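Processed glycerol phosphate lipoteichoic acid synthase 2 (Bacillus subtilis, PDB 2W8D) is a sulfatase-family protein of the alkaline phosphatase clan, a mixed alpha/beta domain that carries a bound magnesium ion. Local coordinates at residues K122-A127 with P186-T191; S114-L119 with E146-F151. All blocks are in the same frame, centred on the assembly; numbering follows the deposited sequence.

Overall arrangement
Contacts 1 and 2 lie side by side in the sulfatase-type domain, their centres about 9 Å apart. Their segments alternate along the chain: 114-119, 122-127, 146-151, 186-191. Contact 1 joins strands 125-130 and 189-194, parallel neighbours in the mixed sheet. Contact 2 sets helix 115-118 against the turn that leads from helix 139-145 into strand 150-152, the neighbour of 125-130 on its other side. Ser126 links the two contacts by two probable hydrogen bonds of 2.9 Å, between its O and Lys150 N and between its N and Asp149 OD2. Strands 150-152, 125-130 and 189-194 thus lie side by side, with helix 115-118 over the face carrying Ser126 and Tyr190.

Contact 1 (K122-A127 with P186-T191)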
loop_
_atom_site.group_PDB
_atom_site.type_symbol
_atom_site.label_atom_id
_atom_site.label_comp_id
_atom_site.label_asym_id
_atom_site.label_seq_id
_atom_site.Cartn_x
_atom_site.Cartn_y
_atom_site.Cartn_z
ATOM N N LYS A 122 12.935 -14.846 11.889
ATOM C CA LYS A 122 13.151 -13.883 12.962
ATOM C C LYS A 122 12.054 -13.944 14.057
ATOM O O LYS A 122 11.993 -13.063 14.908
ATOM C CB LYS A 122 13.305 -12.447 12.396
ATOM C CG LYS A 122 14.732 -12.086 11.884
ATOM C CD LYS A 122 15.231 -10.682 12.385
ATOM C CE LYS A 122 14.520 -9.484 11.679
ATOM N NZ LYS A 122 14.797 -8.066 12.206
ATOM N N ASN A 123 11.202 -14.979 14.038
ATOM C CA ASN A 123 10.159 -15.217 15.081
ATOM C C ASN A 123 8.946 -14.270 15.094
ATOM O O ASN A 123 8.317 -14.068 16.146
ATOM C CB ASN A 123 10.782 -15.270 16.485
ATOM C CG ASN A 123 11.863 -16.297 16.581
ATOM O OD1 ASN A 123 11.650 -17.469 16.252
ATOM N ND2 ASN A 123 13.047 -15.872 16.999
ATOM N N TYR A 124 8.604 -13.708 13.936
ATOM C CA TYR A 124 7.427 -12.833 13.842
ATOM C C TYR A 124 6.140 -13.647 13.760
ATOM O O TYR A 124 6.019 -14.582 12.961
ATOM C CB TYR A 124 7.525 -11.838 12.652
ATOM C CG TYR A 124 8.460 -10.635 12.905
ATOM C CD1 TYR A 124 7.959 -9.333 13.015
ATOM C CD2 TYR A 124 9.842 -10.809 13.013
ATOM C CE1 TYR A 124 8.827 -8.260 13.239
ATOM C CE2 TYR A 124 10.703 -9.744 13.242
ATOM C CZ TYR A 124 10.198 -8.480 13.370
ATOM O OH TYR A 124 11.077 -7.435 13.574
ATOM N N THR A 125 5.171 -13.294 14.587
ATOM C CA THR A 125 3.842 -13.813 14.394
ATOM C C THR A 125 3.134 -12.823 13.459
ATOM O O THR A 125 3.296 -11.624 13.602
ATOM C CB THR A 125 3.117 -13.980 15.737
ATOM O OG1 THR A 125 3.838 -14.917 16.575
ATOM C CG2 THR A 125 1.727 -14.520 15.503
ATOM N N SER A 126 2.400 -13.306 12.470
ATOM C CA SER A 126 1.698 -12.415 11.557
ATOM C C SER A 126 0.181 -12.578 11.667
ATOM O O SER A 126 -0.317 -13.705 11.856
ATOM C CB SER A 126 2.197 -12.564 10.100
ATOM O OG SER A 126 2.244 -13.924 9.661
ATOM N N ALA A 127 -0.535 -11.453 11.582
ATOM C CA ALA A 127 -2.010 -11.440 11.622
ATOM C C ALA A 127 -2.603 -10.310 10.768
ATOM O O ALA A 127 -2.053 -9.212 10.731
ATOM C CB ALA A 127 -2.505 -11.306 13.071
ATOM N N PRO A 186 1.942 -12.675 20.465
ATOM C CA PRO A 186 3.323 -12.812 20.940
ATOM C C PRO A 186 4.231 -11.930 20.062
ATOM O O PRO A 186 4.024 -11.827 18.854
ATOM C CB PRO A 186 3.610 -14.301 20.768
ATOM C CG PRO A 186 2.669 -14.740 19.717
ATOM C CD PRO A 186 1.464 -13.869 19.752
ATOM N N GLN A 187 5.189 -11.269 20.691
ATOM C CA GLN A 187 6.044 -10.284 20.044
ATOM C C GLN A 187 7.386 -10.910 19.665
ATOM O O GLN A 187 7.883 -11.759 20.394
ATOM C CB GLN A 187 6.237 -9.094 20.997
ATOM C CG GLN A 187 5.072 -8.090 20.921
ATOM C CD GLN A 187 5.313 -6.840 21.719
ATOM O OE1 GLN A 187 6.330 -6.160 21.551
ATOM N NE2 GLN A 187 4.369 -6.514 22.590
ATOM N N PRO A 188 7.977 -10.511 18.522
ATOM C CA PRO A 188 7.554 -9.465 17.584
ATOM C C PRO A 188 6.425 -9.908 16.681
ATOM O O PRO A 188 6.309 -11.085 16.368
ATOM C CB PRO A 188 8.804 -9.219 16.751
ATOM C CG PRO A 188 9.556 -10.513 16.787
ATOM C CD PRO A 188 9.129 -11.280 18.010
ATOM N N PHE A 189 5.595 -8.961 16.248
ATOM C CA PHE A 189 4.495 -9.296 15.353
ATOM C C PHE A 189 4.471 -8.433 14.115
ATOM O O PHE A 189 4.911 -7.284 14.139
ATOM C CB PHE A 189 3.149 -9.242 16.082
ATOM C CG PHE A 189 2.812 -7.890 16.644
ATOM C CD1 PHE A 189 2.532 -6.817 15.807
ATOM C CD2 PHE A 189 2.765 -7.688 18.003
ATOM C CE1 PHE A 189 2.230 -5.546 16.351
ATOM C CE2 PHE A 189 2.455 -6.447 18.538
ATOM C CZ PHE A 189 2.191 -5.386 17.722
ATOM N N TYR A 190 3.930 -8.988 13.029
ATOM C CA TYR A 190 3.760 -8.288 11.769
ATOM C C TYR A 190 2.270 -8.343 11.419
ATOM O O TYR A 190 1.721 -9.434 11.256
ATOM C CB TYR A 190 4.582 -9.020 10.710
ATOM C CG TYR A 190 4.380 -8.572 9.261
ATOM C CD1 TYR A 190 3.249 -8.953 8.522
ATOM C CD2 TYR A 190 5.375 -7.838 8.628
ATOM C CE1 TYR A 190 3.120 -8.557 7.189
ATOM C CE2 TYR A 190 5.270 -7.461 7.335
ATOM C CZ TYR A 190 4.151 -7.793 6.623
ATOM O OH TYR A 190 4.141 -7.371 5.339
ATOM N N THR A 191 1.628 -7.185 11.303
ATOM C CA THR A 191 0.164 -7.096 11.281
ATOM C C THR A 191 -0.349 -6.141 10.229
ATOM O O THR A 191 0.338 -5.169 9.890
ATOM C CB THR A 191 -0.415 -6.623 12.628
ATOM O OG1 THR A 191 0.252 -5.427 13.047
ATOM C CG2 THR A 191 -0.217 -7.673 13.661
#
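Tyr124 holds its CG anti to the carbonyl carbon (chi1 -77°), and the phenol ring stands with one face over the pyrrolidine of Pro188, the two side chains crossing at about a right angle. Thr125 OG1 is likewise anti to its carbonyl carbon (chi1 -61°), beside the backbone N, which puts it against Pro186. Pro188 CB sits over the middle of the Tyr124 face, 3.7 Å from the ring centroid, a CH-pi contact; CG reaches the same ring on its CD2-CE2 side, 3.8 Å from Tyr124 CE2. At the ring's edge lies the backbone of the partner strand, with Tyr124 CD1 4.0 Å from Tyr190 N. Its hydroxyl is tied elsewhere, hydrogen-bonded with the backbone O of Lys32. Pro188 follows a cis peptide bond, and its carbonyl accepts the first bond between the strands: Thr125 N donates to Pro188 O over 3.1 Å. From there 125-127 and 189-191 run parallel, their axes 17° apart, as neighbouring strands of the mixed sheet in this alkaline phosphatase-clan domain. Tyr190 turns both its N and its O to the other strand, bracketing Ser126: its N donates to Thr125 O at 2.8 Å, while its O receives Ala127 N at 3.0 Å. Ser126 and Tyr190 turn to one face of the sheet, where Ser126 CB comes within 4.1 Å of Tyr190 CD1 and helix 115-118 packs on both residues. The opposite face carries Thr125, Phe189, Ala127 and Thr191. On that side the Thr191 hydroxyl bonds with the backbone O of Val34, and Phe189 rests on Ile35, both from strand 33-39, the next strand over. Where the chain enters the second strand, Pro186 crosses Thr125 at about a right angle and brings its CG to 3.4 Å from Thr125 OG1.

Contact 2 (S114-L119 with E146-F151); sequences SVPAIL and EGIDKF
Glu146 meets Ser114 from its first side-chain carbon onward. Its CB lies 3.4 Å from Ser114 OG and 4.0 Å from Ser114 CB. CG, anti to the carbonyl carbon (chi1 -68°), is again 3.4 Å from Ser114 OG, putting the serine oxygen alongside two successive methylenes. Beyond CG the chain runs extended, and CD is already 4.2 Å from Ser114 OG. At the tip, OE2 is hydrogen-bonded with Asn93 ND2. The amide of Asn93 also serves the serine, through a hydrogen bond between Asn93 OD1 and Ser114 OG; one residue, Asn93, thus binds both buried polar ends. Ser114 stands at the N-cap position of helix 115-118, but its side chain makes no capping bond.

No hydrogen bond crosses between the two segments; van der Waals contact carries the join. The carbonyl oxygen of Glu146 rests among carbons: Ser114 CB at 3.4 Å, Pro116 CG at 3.6 Å and Ala117 CB at 3.8 Å, from the N-cap and first turn of the helix. Gly147 follows with positive phi (75°) and closes helix 139-145 in a Schellman motif. Its backbone passes close to the helix, Gly147 CA lying 5.2 Å from Ala117 CA. The delta methyl of Ile148 faces the Pro116 ring, though its modelled separation is too short to be trusted in detail.

Around this join, helix 86-93 touches both Pro116 and Glu146, Pro116 packs on Ser126 of strand 125-130 and on Tyr190 of strand 189-194, and the chain beyond Gly147 runs on into strand 150-152, beside strand 125-130.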
loop_
_atom_site.group_PDB
_atom_site.type_symbol
_atom_site.label_atom_id
_atom_site.label_comp_id
_atom_site.label_asym_id
_atom_site.label_seq_id
_atom_site.Cartn_x
_atom_site.Cartn_y
_atom_site.Cartn_z
ATOM N N SER A 114 6.638 -14.541 0.802
ATOM C CA SER A 114 6.228 -13.255 1.363
ATOM C C SER A 114 7.061 -12.757 2.545
ATOM O O SER A 114 7.749 -13.539 3.218
ATOM C CB SER A 114 4.791 -13.368 1.851
ATOM O OG SER A 114 3.954 -13.808 0.798
ATOM N N VAL A 115 6.935 -11.463 2.809
ATOM C CA VAL A 115 7.464 -10.823 4.001
ATOM C C VAL A 115 7.014 -11.504 5.305
ATOM O O VAL A 115 7.854 -11.914 6.087
ATOM C CB VAL A 115 7.112 -9.325 4.002
ATOM C CG1 VAL A 115 7.764 -8.640 5.171
ATOM C CG2 VAL A 115 7.592 -8.703 2.678
ATOM N N PRO A 116 5.701 -11.667 5.531
ATOM C CA PRO A 116 5.406 -12.395 6.776
ATOM C C PRO A 116 6.098 -13.744 6.871
ATOM O O PRO A 116 6.428 -14.170 7.975
ATOM C CB PRO A 116 3.887 -12.584 6.754
ATOM C CG PRO A 116 3.398 -12.020 5.405
ATOM C CD PRO A 116 4.486 -11.199 4.830
ATOM N N ALA A 117 6.346 -14.399 5.741
ATOM C CA ALA A 117 7.020 -15.705 5.749
ATOM C C ALA A 117 8.538 -15.571 5.947
ATOM O O ALA A 117 9.144 -16.358 6.688
ATOM C CB ALA A 117 6.697 -16.500 4.505
ATOM N N ILE A 118 9.135 -14.562 5.307
ATOM C CA ILE A 118 10.545 -14.243 5.505
ATOM C C ILE A 118 10.819 -14.008 6.998
ATOM O O ILE A 118 11.731 -14.587 7.588
ATOM C CB ILE A 118 10.979 -12.993 4.674
ATOM C CG1 ILE A 118 10.888 -13.316 3.186
ATOM C CG2 ILE A 118 12.423 -12.545 5.063
ATOM C CD1 ILE A 118 11.156 -12.183 2.245
ATOM N N LEU A 119 9.980 -13.175 7.594
ATOM C CA LEU A 119 10.097 -12.804 8.980
ATOM C C LEU A 119 9.912 -13.933 10.013
ATOM O O LEU A 119 10.200 -13.720 11.184
ATOM C CB LEU A 119 9.178 -11.616 9.254
ATOM C CG LEU A 119 9.720 -10.358 8.570
ATOM C CD1 LEU A 119 8.851 -9.130 8.797
ATOM C CD2 LEU A 119 11.169 -10.122 9.063
ATOM N N GLU A 146 0.618 -16.950 1.796
ATOM C CA GLU A 146 1.563 -15.889 2.194
ATOM C C GLU A 146 2.198 -16.123 3.575
ATOM O O GLU A 146 3.075 -15.371 4.004
ATOM C CB GLU A 146 0.909 -14.491 2.110
ATOM C CG GLU A 146 0.604 -14.049 0.667
ATOM C CD GLU A 146 -0.046 -12.647 0.551
ATOM O OE1 GLU A 146 -0.738 -12.178 1.508
ATOM O OE2 GLU A 146 0.156 -12.018 -0.529
ATOM N N GLY A 147 1.747 -17.184 4.238
ATOM C CA GLY A 147 2.142 -17.514 5.581
ATOM C C GLY A 147 1.561 -16.686 6.703
ATOM O O GLY A 147 2.140 -16.649 7.790
ATOM N N ILE A 148 0.446 -16.005 6.488
ATOM C CA ILE A 148 -0.083 -15.191 7.565
ATOM C C ILE A 148 -0.625 -16.170 8.626
ATOM O O ILE A 148 -1.457 -17.026 8.290
ATOM C CB ILE A 148 -1.187 -14.204 7.134
ATOM C CG1 ILE A 148 -0.771 -13.250 5.989
ATOM C CG2 ILE A 148 -1.668 -13.382 8.334
ATOM C CD1 ILE A 148 0.574 -12.673 6.051
ATOM N N ASP A 149 -0.158 -16.047 9.884
ATOM C CA ASP A 149 -0.537 -17.022 10.946
ATOM C C ASP A 149 -1.975 -16.850 11.368
ATOM O O ASP A 149 -2.623 -17.824 11.706
ATOM C CB ASP A 149 0.321 -16.913 12.241
ATOM C CG ASP A 149 1.786 -17.153 11.999
ATOM O OD1 ASP A 149 2.114 -18.288 11.653
ATOM O OD2 ASP A 149 2.604 -16.207 12.108
ATOM N N LYS A 150 -2.462 -15.609 11.397
ATOM C CA LYS A 150 -3.788 -15.362 11.954
ATOM C C LYS A 150 -4.632 -14.377 11.140
ATOM O O LYS A 150 -4.137 -13.373 10.632
ATOM C CB LYS A 150 -3.678 -14.877 13.403
ATOM C CG LYS A 150 -3.095 -15.870 14.418
ATOM C CD LYS A 150 -2.685 -15.086 15.652
ATOM C CE LYS A 150 -1.929 -15.904 16.688
ATOM N NZ LYS A 150 -2.802 -16.962 17.266
ATOM N N PHE A 151 -5.925 -14.661 11.037
ATOM C CA PHE A 151 -6.818 -13.779 10.325
ATOM C C PHE A 151 -7.974 -13.355 11.226
ATOM O O PHE A 151 -8.904 -14.095 11.411
ATOM C CB PHE A 151 -7.304 -14.463 9.022
ATOM C CG PHE A 151 -7.997 -13.529 8.049
ATOM C CD1 PHE A 151 -8.298 -12.209 8.405
ATOM C CD2 PHE A 151 -8.365 -13.979 6.787
ATOM C CE1 PHE A 151 -8.935 -11.337 7.515
ATOM C CE2 PHE A 151 -9.020 -13.107 5.873
ATOM C CZ PHE A 151 -9.304 -11.788 6.246
#